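Local structure of gamma-D-glutamyl-L-lysine dipeptidyl-peptidase (3H41) at residues W19-P22 with D23-R26; W40-T43 with K44-L48; N108-F111 with A112-N116; T222-S226 with H227-I231; L294-P297 with G298-E301. The protein probably hydrolyses gamma-D-glutamyl-L-lysine bonds in murein peptides, releasing L-Ala-gamma-D-Glu dipeptides, as a cysteine peptidase of the NlpC/P60 (C40) family. All coordinates share one frame; numbering follows the deposited sequence. Where two conformers were deposited one is given.

Contact 1 of 5, residues W19-P22 with D23-R26; sequences WTAP and DSLR
The indole of Trp19 receives the side chain of Leu25 on its six-membered ring: Leu25 CD2 comes within 3.4 Å of Trp19 CZ2, displaced toward the rim of the ring system, and the two side chains cross at about a right angle. Leu25 reaches this spot because CG stands beside its own backbone N (chi1 -67°), while chi2 sends CD1 outward and leaves CD2 as the branch facing the indole. Trp19 uses the same first torsion (chi1 -67°), swinging its ring forward over the chain that follows; Ser24 CB lies 4.0 Å from Trp19 CE3. Between these side chains the backbone turns through Asp23, whose phi of 58° puts it in the left-handed region. The serine hydroxyl then bends back, Ser24 OG donating to Pro22 O at 3.2 Å from well above the carbonyl plane. A water fills the inside of the bend: it donates to Ala21 O at 2.7 Å and accepts from Ser24 N at 2.8 Å, and it lies against the indole on the same side as Leu25 CD2. Outside the loop, Trp79 meets the Trp19 ring edge-to-face. Trp19 is bonded through its backbone to Trp99, and its side chain is about 6 Å from that of substrate-binding Glu61. This is the loop leaving strand 15-19, packed against helix 48-56 and strand 79-84 next to that residue.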
loop_
_atom_site.group_PDB
_atom_site.type_symbol
_atom_site.label_atom_id
_atom_site.label_comp_id
_atom_site.label_asym_id
_atom_site.label_seq_id
_atom_site.Cartn_x
_atom_site.Cartn_y
_atom_site.Cartn_z
ATOM N N TRP A 19 4.500 -3.301 -12.900
ATOM C CA TRP A 19 5.579 -2.698 -13.725
ATOM C C TRP A 19 4.961 -1.843 -14.833
ATOM O O TRP A 19 3.844 -2.120 -15.260
ATOM C CB TRP A 19 6.486 -3.801 -14.317
ATOM C CG TRP A 19 7.247 -4.502 -13.231
ATOM C CD1 TRP A 19 6.719 -5.363 -12.323
ATOM C CD2 TRP A 19 8.632 -4.333 -12.852
ATOM N NE1 TRP A 19 7.661 -5.761 -11.430
ATOM C CE2 TRP A 19 8.855 -5.158 -11.728
ATOM C CE3 TRP A 19 9.715 -3.613 -13.381
ATOM C CZ2 TRP A 19 10.112 -5.260 -11.090
ATOM C CZ3 TRP A 19 10.941 -3.696 -12.749
ATOM C CH2 TRP A 19 11.142 -4.533 -11.625
ATOM N N THR A 20 5.692 -0.827 -15.299
ATOM C CA THR A 20 5.228 0.016 -16.378
ATOM C C THR A 20 5.296 -0.723 -17.709
ATOM O O THR A 20 4.686 -0.306 -18.654
ATOM C CB THR A 20 6.079 1.294 -16.499
ATOM O OG1 THR A 20 7.461 0.921 -16.658
ATOM C CG2 THR A 20 5.887 2.164 -15.251
ATOM N N ALA A 21 6.037 -1.819 -17.792
ATOM C CA ALA A 21 6.076 -2.632 -19.003
ATOM C C ALA A 21 6.301 -4.037 -18.549
ATOM O O ALA A 21 6.889 -4.228 -17.492
ATOM C CB ALA A 21 7.229 -2.185 -19.943
ATOM N N PRO A 22 5.852 -5.026 -19.327
ATOM C CA PRO A 22 6.148 -6.401 -18.939
ATOM C C PRO A 22 7.618 -6.765 -19.248
ATOM O O PRO A 22 8.315 -5.976 -19.906
ATOM C CB PRO A 22 5.179 -7.210 -19.813
ATOM C CG PRO A 22 5.033 -6.357 -21.051
ATOM C CD PRO A 22 5.132 -4.947 -20.622
ATOM N N ASP A 23 8.080 -7.882 -18.689
ATOM C CA ASP A 23 9.424 -8.412 -18.996
ATOM C C ASP A 23 10.557 -7.454 -18.712
ATOM O O ASP A 23 11.559 -7.440 -19.454
ATOM C CB ASP A 23 9.546 -8.743 -20.489
ATOM C CG ASP A 23 8.521 -9.704 -20.946
ATOM O OD1 ASP A 23 8.553 -10.837 -20.440
ATOM O OD2 ASP A 23 7.709 -9.313 -21.818
ATOM N N SER A 24 10.427 -6.632 -17.673
ATOM C CA SER A 24 11.443 -5.608 -17.387
ATOM C C SER A 24 12.245 -5.925 -16.137
ATOM O O SER A 24 12.925 -5.053 -15.608
ATOM C CB SER A 24 10.766 -4.247 -17.211
ATOM O OG SER A 24 10.238 -3.857 -18.465
ATOM N N LEU A 25 12.186 -7.161 -15.669
ATOM C CA LEU A 25 12.854 -7.504 -14.398
ATOM C C LEU A 25 14.363 -7.564 -14.597
ATOM O O LEU A 25 14.824 -8.055 -15.611
ATOM C CB LEU A 25 12.439 -8.895 -13.922
ATOM C CG LEU A 25 11.017 -9.208 -13.477
ATOM C CD1 LEU A 25 10.875 -10.701 -13.218
ATOM C CD2 LEU A 25 10.691 -8.464 -12.228
ATOM N N ARG A 26 15.136 -7.107 -13.624
ATOM C CA ARG A 26 16.527 -7.528 -13.493
ATOM C C ARG A 26 16.596 -8.816 -12.694
ATOM O O ARG A 26 15.650 -9.161 -11.973
ATOM C CB ARG A 26 17.311 -6.467 -12.730
ATOM C CG ARG A 26 17.280 -5.096 -13.327
ATOM C CD ARG A 26 17.780 -4.093 -12.276
ATOM N NE ARG A 26 16.874 -4.020 -11.142
ATOM C CZ ARG A 26 16.967 -3.138 -10.159
ATOM N NH1 ARG A 26 17.972 -2.259 -10.123
ATOM N NH2 ARG A 26 16.034 -3.131 -9.212
HETATM O O HOH W 1 8.252 -6.086 -15.996
#

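Contact 2 of 5, residues W40-T43 with K44-L48; sequences WKWT and KSMTL
Trp42 and Met46, a selenomethionine here, meet through their side chains. It is a CH-pi interaction: Met46 CE sits over the indole face, 3.5 Å from the centroid of the five-membered ring of Trp42 and only 10° off its normal. Met46 SE lies 4.5 Å from the centroid of that Trp42 ring, obliquely, completing a Met-aromatic contact. The bend at chi3 (-80°) folds the methyl back over the ring, while Trp42 NE1 is held by Asp29. The aliphatic part of Lys44 runs alongside Trp40, with Lys44 CE 3.8 Å from Trp40 CE3; Trp40 NE1 is bonded to Glu141.

The backbone bonds belong to the last turn of helix 39-45. Lys44 N donates to Trp40 O at 2.9 Å and Ser45 N to Lys41 O at 3.1 Å, whereas Met46 N reaches Thr43 O only weakly, evidence that the helix unwinds here. Thr47 follows as the N-cap of helix 48-56, with which Trp42 also packs through Leu54.

Two waters add further polar links. One donates to Thr43 OG1 and accepts from Lys44 NZ at 3.1 Å, tying the lysine tip to a hydroxyl also bonded to Leu39 O. Another donates to both Thr43 O and Met46 O.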
loop_
_atom_site.group_PDB
_atom_site.type_symbol
_atom_site.label_atom_id
_atom_site.label_comp_id
_atom_site.label_asym_id
_atom_site.label_seq_id
_atom_site.Cartn_x
_atom_site.Cartn_y
_atom_site.Cartn_z
ATOM N N TRP A 40 11.405 -8.963 1.586
ATOM C CA TRP A 40 12.567 -8.579 2.395
ATOM C C TRP A 40 13.868 -8.923 1.659
ATOM O O TRP A 40 14.794 -8.111 1.608
ATOM C CB TRP A 40 12.557 -9.191 3.802
ATOM C CG TRP A 40 11.444 -8.737 4.692
ATOM C CD1 TRP A 40 10.571 -9.536 5.330
ATOM C CD2 TRP A 40 11.058 -7.373 5.030
ATOM N NE1 TRP A 40 9.696 -8.800 6.068
ATOM C CE2 TRP A 40 9.960 -7.466 5.888
ATOM C CE3 TRP A 40 11.543 -6.107 4.698
ATOM C CZ2 TRP A 40 9.326 -6.357 6.409
ATOM C CZ3 TRP A 40 10.927 -4.983 5.244
ATOM C CH2 TRP A 40 9.814 -5.119 6.075
ATOM N N LYS A 41 13.962 -10.117 1.086
ATOM C CA LYS A 41 15.086 -10.416 0.214
ATOM C C LYS A 41 15.225 -9.413 -0.921
ATOM O O LYS A 41 16.332 -8.955 -1.203
ATOM C CB LYS A 41 14.985 -11.799 -0.397
ATOM C CG LYS A 41 16.201 -12.156 -1.236
ATOM C CD LYS A 41 16.009 -13.453 -2.042
ATOM C CE LYS A 41 16.713 -14.637 -1.451
ATOM N NZ LYS A 41 17.012 -15.624 -2.539
ATOM N N TRP A 42 14.120 -9.058 -1.574
ATOM C CA TRP A 42 14.185 -8.104 -2.679
ATOM C C TRP A 42 14.778 -6.755 -2.255
ATOM O O TRP A 42 15.792 -6.304 -2.808
ATOM C CB TRP A 42 12.808 -7.871 -3.248
ATOM C CG TRP A 42 12.770 -6.954 -4.415
ATOM C CD1 TRP A 42 13.578 -7.000 -5.522
ATOM C CD2 TRP A 42 11.829 -5.920 -4.649
ATOM N NE1 TRP A 42 13.216 -6.019 -6.406
ATOM C CE2 TRP A 42 12.137 -5.350 -5.910
ATOM C CE3 TRP A 42 10.770 -5.368 -3.895
ATOM C CZ2 TRP A 42 11.425 -4.274 -6.432
ATOM C CZ3 TRP A 42 10.061 -4.325 -4.417
ATOM C CH2 TRP A 42 10.370 -3.782 -5.680
ATOM N N THR A 43 14.175 -6.130 -1.256
ATOM C CA THR A 43 14.588 -4.781 -0.859
ATOM C C THR A 43 15.927 -4.758 -0.144
ATOM O O THR A 43 16.748 -3.841 -0.346
ATOM C CB THR A 43 13.526 -4.092 0.036
ATOM O OG1 THR A 43 13.217 -4.924 1.150
ATOM C CG2 THR A 43 12.283 -3.790 -0.762
ATOM N N LYS A 44 16.180 -5.754 0.693
ATOM C CA LYS A 44 17.392 -5.726 1.496
ATOM C C LYS A 44 18.640 -6.096 0.667
ATOM O O LYS A 44 19.732 -5.751 1.044
ATOM C CB LYS A 44 17.245 -6.602 2.755
ATOM C CG LYS A 44 16.223 -5.986 3.708
ATOM C CD LYS A 44 16.160 -6.603 5.102
ATOM C CE LYS A 44 15.075 -5.892 5.985
ATOM N NZ LYS A 44 14.957 -4.358 5.897
ATOM N N SER A 45 18.454 -6.765 -0.467
ATOM C CA SER A 45 19.547 -7.153 -1.357
ATOM C C SER A 45 20.044 -5.992 -2.230
ATOM O O SER A 45 21.151 -6.050 -2.759
ATOM C CB SER A 45 19.113 -8.301 -2.269
ATOM O OG SER A 45 18.161 -7.902 -3.245
HETATM N N MSE A 46 19.207 -4.967 -2.401
HETATM C CA MSE A 46 19.505 -3.880 -3.329
HETATM C C MSE A 46 20.382 -2.775 -2.741
HETATM O O MSE A 46 20.178 -2.291 -1.609
HETATM C CB MSE A 46 18.206 -3.262 -3.860
HETATM C CG MSE A 46 17.557 -4.086 -4.968
HETATM SE SE MSE A 46 16.016 -3.145 -5.627
HETATM C CE MSE A 46 14.653 -3.585 -4.255
ATOM N N THR A 47 21.369 -2.378 -3.524
ATOM C CA THR A 47 22.098 -1.162 -3.256
ATOM C C THR A 47 21.186 0.051 -3.461
ATOM O O THR A 47 20.106 -0.038 -4.088
ATOM C CB THR A 47 23.260 -0.989 -4.196
ATOM O OG1 THR A 47 22.759 -0.923 -5.550
ATOM C CG2 THR A 47 24.343 -2.105 -4.037
ATOM N N LEU A 48 21.634 1.201 -2.982
ATOM C CA LEU A 48 20.943 2.462 -3.282
ATOM C C LEU A 48 20.729 2.682 -4.779
ATOM O O LEU A 48 19.608 3.024 -5.208
ATOM C CB LEU A 48 21.626 3.673 -2.628
ATOM C CG LEU A 48 21.016 5.032 -2.907
ATOM C CD1 LEU A 48 19.537 5.093 -2.391
ATOM C CD2 LEU A 48 21.878 6.182 -2.346
HETATM O O HOH W 2 13.788 -3.229 3.313
HETATM O O HOH W 3 18.830 -2.338 0.815
#

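Contact 3 of 5, residues N108-F111 with A112-N116; sequences NQEF and ADKTN
A short helix, 109-113, is opened by Asn108 as N-cap, whose backbone carbonyl meets Ala112 across the first turn. Ala112 N donates to Asn108 O at 2.8 Å with an N-H...O angle of 174°, nearly along the C=O axis. The side chain of Asn108 adds the capping bond proper: its OD1 accepts from Phe111 N at 3.0 Å, in the carbonyl plane and on a lone pair. The next backbone bond, Asp113 N to Gln109 O, measures 2.7 Å.

Gln109 and Asp113, four residues apart, are joined by a side-chain bond of 2.9 Å from Gln109 NE2 to Asp113 OD1. Asp113 OD1 lies in the amide plane of Gln109 but is met from above its own carboxylate plane, and the two flat groups are turned 49° apart. A bend at chi2 (59°) curls the glutamine toward the aspartate, and Tyr107 OH holds the other amide atom, OE1, consistent with NE2 being the end that faces Asp113.

This helix connects two SH3-type domains. Phe111 meets Phe10 of the first sheet edge-to-face and also packs on Leu148, Pro149 and Leu161 of the second. On the neighbouring face Glu110 and Lys114 run side by side, with Lys114 CE 3.6 Å from Glu110 OE2. Their charged atoms stay apart, Glu110 OE2 to Lys114 NZ being 4.9 Å, and the ammonium instead forms a salt bridge with Glu117. At the C-terminal end Lys114 N shifts toward Phe111 O, 3.0 Å away, while its bond to Glu110 O is weak, and Thr115 OG1 donates to Ala112 O.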
loop_
_atom_site.group_PDB
_atom_site.type_symbol
_atom_site.label_atom_id
_atom_site.label_comp_id
_atom_site.label_asym_id
_atom_site.label_seq_id
_atom_site.Cartn_x
_atom_site.Cartn_y
_atom_site.Cartn_z
ATOM N N ASN A 108 -10.804 -17.849 -7.060
ATOM C CA ASN A 108 -11.542 -18.895 -6.365
ATOM C C ASN A 108 -12.964 -18.382 -6.151
ATOM O O ASN A 108 -13.165 -17.278 -5.635
ATOM C CB ASN A 108 -10.848 -19.222 -5.048
ATOM C CG ASN A 108 -11.577 -20.267 -4.245
ATOM O OD1 ASN A 108 -12.385 -19.917 -3.399
ATOM N ND2 ASN A 108 -11.246 -21.532 -4.442
ATOM N N GLN A 109 -13.958 -19.145 -6.618
ATOM C CA GLN A 109 -15.345 -18.678 -6.557
ATOM C C GLN A 109 -15.818 -18.391 -5.131
ATOM O O GLN A 109 -16.529 -17.399 -4.889
ATOM C CB GLN A 109 -16.297 -19.696 -7.198
ATOM C CG GLN A 109 -17.714 -19.133 -7.393
ATOM C CD GLN A 109 -17.725 -17.885 -8.267
ATOM O OE1 GLN A 109 -17.129 -17.882 -9.339
ATOM N NE2 GLN A 109 -18.365 -16.808 -7.793
ATOM N N GLU A 110 -15.463 -19.273 -4.200
ATOM C CA GLU A 110 -15.798 -19.067 -2.787
ATOM C C GLU A 110 -15.231 -17.750 -2.262
ATOM O O GLU A 110 -15.956 -16.980 -1.623
ATOM C CB GLU A 110 -15.295 -20.204 -1.901
ATOM C CG GLU A 110 -15.685 -19.983 -0.417
ATOM C CD GLU A 110 -15.188 -21.077 0.550
ATOM O OE1 GLU A 110 -14.360 -21.920 0.147
ATOM O OE2 GLU A 110 -15.622 -21.067 1.728
ATOM N N PHE A 111 -13.939 -17.491 -2.516
ATOM C CA PHE A 111 -13.353 -16.189 -2.152
ATOM C C PHE A 111 -14.068 -15.037 -2.855
ATOM O O PHE A 111 -14.427 -14.035 -2.238
ATOM C CB PHE A 111 -11.856 -16.134 -2.475
ATOM C CG PHE A 111 -11.167 -14.899 -1.951
ATOM C CD1 PHE A 111 -10.615 -14.876 -0.660
ATOM C CD2 PHE A 111 -11.075 -13.754 -2.729
ATOM C CE1 PHE A 111 -9.974 -13.744 -0.162
ATOM C CE2 PHE A 111 -10.450 -12.610 -2.231
ATOM C CZ PHE A 111 -9.876 -12.613 -0.942
ATOM N N ALA A 112 -14.238 -15.155 -4.167
ATOM C CA ALA A 112 -14.970 -14.131 -4.931
ATOM C C ALA A 112 -16.376 -13.856 -4.320
ATOM O O ALA A 112 -16.786 -12.705 -4.179
ATOM C CB ALA A 112 -15.091 -14.556 -6.390
ATOM N N ASP A 113 -17.083 -14.907 -3.924
ATOM C CA ASP A 113 -18.419 -14.735 -3.301
ATOM C C ASP A 113 -18.371 -14.083 -1.914
ATOM O O ASP A 113 -19.372 -13.513 -1.450
ATOM C CB ASP A 113 -19.131 -16.079 -3.200
ATOM C CG ASP A 113 -19.545 -16.621 -4.551
ATOM O OD1 ASP A 113 -19.714 -15.808 -5.489
ATOM O OD2 ASP A 113 -19.682 -17.853 -4.672
ATOM N N LYS A 114 -17.230 -14.196 -1.231
ATOM C CA LYS A 114 -17.126 -13.706 0.136
ATOM C C LYS A 114 -16.458 -12.331 0.213
ATOM O O LYS A 114 -16.209 -11.838 1.292
ATOM C CB LYS A 114 -16.373 -14.725 0.988
ATOM C CG LYS A 114 -17.184 -16.005 1.307
ATOM C CD LYS A 114 -16.318 -17.011 2.097
ATOM C CE LYS A 114 -17.154 -18.018 2.884
ATOM N NZ LYS A 114 -17.804 -17.422 4.102
ATOM N N THR A 115 -16.216 -11.705 -0.938
ATOM C CA THR A 115 -15.517 -10.417 -1.003
ATOM C C THR A 115 -16.271 -9.302 -0.304
ATOM O O THR A 115 -15.683 -8.306 0.101
ATOM C CB THR A 115 -15.311 -9.947 -2.460
ATOM O OG1 THR A 115 -16.588 -9.723 -3.074
ATOM C CG2 THR A 115 -14.508 -10.969 -3.269
ATOM N N ASN A 116 -17.585 -9.442 -0.216
ATOM C CA ASN A 116 -18.419 -8.419 0.418
ATOM C C ASN A 116 -18.871 -8.791 1.835
ATOM O O ASN A 116 -19.757 -8.124 2.388
ATOM C CB ASN A 116 -19.642 -8.127 -0.461
ATOM C CG ASN A 116 -19.278 -7.349 -1.715
ATOM O OD1 ASN A 116 -19.435 -7.849 -2.834
ATOM N ND2 ASN A 116 -18.756 -6.131 -1.531
#

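Contact 4 of 5, residues T222-S226 with H227-I231; sequences TIYKS and HGITI
Tyr224 O takes two backbone donors from the chain that leaves the helix, Ile229 N and His227 N, each at 3.0 Å. They arrive from opposite faces of the carbonyl plane, so the oxygen is gripped between them. One residue on, Gly228 N donates to Lys225 O, also at 3.0 Å, and the phi of 86° at Gly228 turns the chain back along the helix. That reversal brings two isoleucines to Tyr224. Ile229 runs alongside it, with Ile229 CB in the ring plane at the edge and 4.0 Å from Tyr224 CD1. Ile231 crosses the tyrosine at a slant, Ile231 CG2 coming to 3.9 Å from Tyr224 CB; with CG1 in the position between N and carbonyl carbon (chi1 76°), the CG2 branch is the one set against that methylene. His227 projects on another side, its CD2 pointing at Ile223 O from the ring edge, 3.1 Å away.

Further out, the polar ends are held by other parts of the chain: Tyr224 OH by Gly253 O, His227 NE2 by Thr195 OG1, Ser226 OG by Tyr144 OH and Lys225 NZ by Gly86 O. Leu192 of helix 189-197 and Leu255 of strand 255-259 cover the tyrosine. The 6→1 bond enclosing a 5→2 bond, with a glycine of positive phi at C-prime, is a Schellman motif, here terminating helix 218-225 of the NlpC/P60 domain, which follows Cys216, the inferred nucleophile.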
loop_
_atom_site.group_PDB
_atom_site.type_symbol
_atom_site.label_atom_id
_atom_site.label_comp_id
_atom_site.label_asym_id
_atom_site.label_seq_id
_atom_site.Cartn_x
_atom_site.Cartn_y
_atom_site.Cartn_z
ATOM N N THR A 222 -2.071 4.264 2.041
ATOM C CA THR A 222 -2.283 3.078 2.915
ATOM C C THR A 222 -2.808 3.424 4.303
ATOM O O THR A 222 -3.704 2.761 4.808
ATOM C CB THR A 222 -0.994 2.224 3.015
ATOM O OG1 THR A 222 -0.666 1.730 1.704
ATOM C CG2 THR A 222 -1.163 1.037 4.008
ATOM N N ILE A 223 -2.291 4.491 4.897
ATOM C CA ILE A 223 -2.711 4.942 6.227
ATOM C C ILE A 223 -4.187 5.324 6.176
ATOM O O ILE A 223 -4.990 4.861 7.006
ATOM C CB ILE A 223 -1.912 6.170 6.683
ATOM C CG1 ILE A 223 -0.502 5.754 7.114
ATOM C CG2 ILE A 223 -2.607 6.878 7.847
ATOM C CD1 ILE A 223 0.401 6.928 7.362
ATOM N N TYR A 224 -4.556 6.126 5.174
ATOM C CA TYR A 224 -5.971 6.529 5.059
ATOM C C TYR A 224 -6.887 5.368 4.711
ATOM O O TYR A 224 -7.945 5.243 5.316
ATOM C CB TYR A 224 -6.131 7.698 4.088
ATOM C CG TYR A 224 -5.948 9.022 4.779
ATOM C CD1 TYR A 224 -7.063 9.683 5.372
ATOM C CD2 TYR A 224 -4.711 9.634 4.884
ATOM C CE1 TYR A 224 -6.926 10.873 6.009
ATOM C CE2 TYR A 224 -4.576 10.851 5.546
ATOM C CZ TYR A 224 -5.707 11.461 6.095
ATOM O OH TYR A 224 -5.625 12.648 6.766
ATOM N N LYS A 225 -6.467 4.510 3.785
ATOM C CA LYS A 225 -7.303 3.428 3.301
ATOM C C LYS A 225 -7.628 2.431 4.408
ATOM O O LYS A 225 -8.777 1.952 4.517
ATOM C CB LYS A 225 -6.635 2.705 2.148
ATOM C CG LYS A 225 -7.550 1.632 1.571
ATOM C CD LYS A 225 -7.523 1.515 0.081
ATOM C CE LYS A 225 -8.346 0.311 -0.391
ATOM N NZ LYS A 225 -7.773 -0.361 -1.612
ATOM N N SER A 226 -6.630 2.176 5.250
ATOM C CA SER A 226 -6.778 1.251 6.397
ATOM C C SER A 226 -7.727 1.760 7.466
ATOM O O SER A 226 -8.155 0.983 8.337
ATOM C CB SER A 226 -5.411 0.944 7.006
ATOM O OG SER A 226 -4.844 2.043 7.722
ATOM N N HIS A 227 -8.025 3.058 7.424
ATOM C CA HIS A 227 -8.964 3.709 8.329
ATOM C C HIS A 227 -10.253 4.126 7.601
ATOM O O HIS A 227 -11.002 5.023 8.070
ATOM C CB HIS A 227 -8.295 4.921 8.999
ATOM C CG HIS A 227 -7.266 4.535 10.010
ATOM N ND1 HIS A 227 -7.603 4.098 11.274
ATOM C CD2 HIS A 227 -5.914 4.457 9.933
ATOM C CE1 HIS A 227 -6.501 3.819 11.949
ATOM N NE2 HIS A 227 -5.461 4.012 11.158
ATOM N N GLY A 228 -10.514 3.471 6.478
ATOM C CA GLY A 228 -11.801 3.598 5.753
ATOM C C GLY A 228 -11.931 4.757 4.769
ATOM O O GLY A 228 -13.010 5.013 4.243
ATOM N N ILE A 229 -10.841 5.459 4.509
ATOM C CA ILE A 229 -10.879 6.647 3.609
ATOM C C ILE A 229 -9.976 6.386 2.406
ATOM O O ILE A 229 -8.761 6.282 2.537
ATOM C CB ILE A 229 -10.460 7.923 4.352
ATOM C CG1 ILE A 229 -11.369 8.155 5.555
ATOM C CG2 ILE A 229 -10.459 9.123 3.379
ATOM C CD1 ILE A 229 -11.037 9.359 6.370
ATOM N N THR A 230 -10.581 6.242 1.232
ATOM C CA THR A 230 -9.826 5.920 0.033
ATOM C C THR A 230 -9.446 7.230 -0.644
ATOM O O THR A 230 -10.329 8.011 -1.021
ATOM C CB THR A 230 -10.658 5.054 -0.902
ATOM O OG1 THR A 230 -10.978 3.839 -0.215
ATOM C CG2 THR A 230 -9.854 4.733 -2.159
ATOM N N ILE A 231 -8.138 7.492 -0.695
ATOM C CA ILE A 231 -7.583 8.670 -1.349
ATOM C C ILE A 231 -6.824 8.151 -2.576
ATOM O O ILE A 231 -6.571 6.982 -2.663
ATOM C CB ILE A 231 -6.683 9.509 -0.379
ATOM C CG1 ILE A 231 -5.308 8.859 -0.148
ATOM C CG2 ILE A 231 -7.389 9.682 0.969
ATOM C CD1 ILE A 231 -4.378 9.642 0.828
#

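Contact 5 of 5, residues L294-P297 with G298-E301; sequences LNTP and GYIE
Thr296 O accepts from Ile300 N at 3.0 Å, nearly straight at 160°, and this bond closes the turn between the two segments. Before it, Asn295 is the centre of an inverse gamma turn, marked by a weak bond from Thr296 N back to Leu294 O. Within the turn, Gly298 adopts phi 102° and psi -62°, backbone angles that favour glycine; the weak bond from Tyr299 N to Pro297 O lies across the same bend. A weakly bonded helix then starts at about Tyr299, in the stretch that follows strand 290-293 of the NlpC/P60 domain. Glu301, bent at chi2, turns its carboxylate back so that Glu301 OE1 accepts from Gly298 N at 2.8 Å on the syn side.

Thr296, before the helix, and Tyr299, at about its start, lie side by side and point the same way, Thr296 CG2 coming 3.8 Å from Tyr299 CD2. Thr296 OG1 is hydrogen-bonded to Pro293 O. Ile300 turns toward the loop instead: Ile300 CG1 is 3.7 Å from Asn295 OD1, and Ile300 CD1 lies 4.3 Å from Leu294 CG. The leucine itself packs on Ile256 and Phe258 of strand 255-259. The tyrosine ring stands edge-to-face to Phe258 and also meets the rings of His269 and His281, both inferred active-site residues.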
loop_
_atom_site.group_PDB
_atom_site.type_symbol
_atom_site.label_atom_id
_atom_site.label_comp_id
_atom_site.label_asym_id
_atom_site.label_seq_id
_atom_site.Cartn_x
_atom_site.Cartn_y
_atom_site.Cartn_z
ATOM N N LEU A 294 8.521 20.426 9.344
ATOM C CA LEU A 294 8.039 20.977 8.086
ATOM C C LEU A 294 9.035 22.009 7.549
ATOM O O LEU A 294 9.289 22.086 6.349
ATOM C CB LEU A 294 6.654 21.599 8.274
ATOM C CG LEU A 294 5.998 22.293 7.075
ATOM C CD1 LEU A 294 5.951 21.417 5.777
ATOM C CD2 LEU A 294 4.629 22.716 7.511
ATOM N N ASN A 295 9.626 22.766 8.458
ATOM C CA ASN A 295 10.655 23.719 8.147
ATOM C C ASN A 295 12.008 23.052 7.961
ATOM O O ASN A 295 12.935 23.336 8.697
ATOM C CB ASN A 295 10.755 24.727 9.287
ATOM C CG ASN A 295 11.563 25.945 8.909
ATOM O OD1 ASN A 295 11.637 26.313 7.730
ATOM N ND2 ASN A 295 12.204 26.565 9.901
ATOM N N THR A 296 12.121 22.129 7.024
ATOM C CA THR A 296 13.405 21.506 6.718
ATOM C C THR A 296 13.818 22.085 5.363
ATOM O O THR A 296 12.981 22.204 4.467
ATOM C CB THR A 296 13.283 19.976 6.685
ATOM O OG1 THR A 296 12.980 19.514 8.012
ATOM C CG2 THR A 296 14.577 19.293 6.150
ATOM N N PRO A 297 15.095 22.516 5.233
ATOM C CA PRO A 297 15.653 23.007 3.956
ATOM C C PRO A 297 15.331 22.073 2.829
ATOM O O PRO A 297 15.527 20.861 2.977
ATOM C CB PRO A 297 17.177 22.999 4.198
ATOM C CG PRO A 297 17.302 23.268 5.647
ATOM C CD PRO A 297 16.080 22.623 6.329
ATOM N N GLY A 298 14.850 22.629 1.722
ATOM C CA GLY A 298 14.440 21.857 0.574
ATOM C C GLY A 298 12.932 21.773 0.601
ATOM O O GLY A 298 12.217 22.287 -0.306
ATOM N N TYR A 299 12.426 21.154 1.663
ATOM C CA TYR A 299 11.001 20.965 1.755
ATOM C C TYR A 299 10.273 22.293 1.815
ATOM O O TYR A 299 9.301 22.525 1.103
ATOM C CB TYR A 299 10.674 20.096 2.967
ATOM C CG TYR A 299 11.129 18.672 2.787
ATOM C CD1 TYR A 299 10.296 17.736 2.208
ATOM C CD2 TYR A 299 12.388 18.253 3.227
ATOM C CE1 TYR A 299 10.692 16.431 2.054
ATOM C CE2 TYR A 299 12.787 16.920 3.076
ATOM C CZ TYR A 299 11.920 16.033 2.508
ATOM O OH TYR A 299 12.250 14.734 2.333
ATOM N N ILE A 300 10.743 23.178 2.656
ATOM C CA ILE A 300 10.000 24.394 2.892
ATOM C C ILE A 300 9.879 25.271 1.640
ATOM O O ILE A 300 8.820 25.859 1.414
ATOM C CB ILE A 300 10.526 25.097 4.146
ATOM C CG1 ILE A 300 9.475 26.072 4.707
ATOM C CG2 ILE A 300 11.904 25.722 3.891
ATOM C CD1 ILE A 300 8.043 25.436 4.905
ATOM N N GLU A 301 10.913 25.295 0.786
ATOM C CA GLU A 301 10.897 26.076 -0.444
ATOM C C GLU A 301 9.960 25.507 -1.493
ATOM O O GLU A 301 9.502 26.241 -2.386
ATOM C CB GLU A 301 12.309 26.192 -1.065
ATOM C CG GLU A 301 13.295 27.045 -0.275
ATOM C CD GLU A 301 14.009 26.286 0.873
ATOM O OE1 GLU A 301 13.723 25.075 1.070
ATOM O OE2 GLU A 301 14.870 26.898 1.563
#

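Along the chain the five contacts follow one another in series. Contacts 1 and 2 are neighbours, their centres about 17 Å apart, and they touch where Arg26 NH2 lies 3.6 Å from Met46 SE; contact 1 packs on helix 48-56 and contact 2 runs into its start. Contact 3 sits at the junction of the two SH3-type domains, about 30 Å from contact 1 between centres. Contacts 4 and 5 share the NlpC/P60 domain, with centres about 26 Å apart, one at the end of helix 218-225 and the other just after strand 290-293. Contacts 3 and 5 are farthest apart, about 47 Å between centres. The substrate pocket draws on both the first SH3-type domain and the peptidase domain.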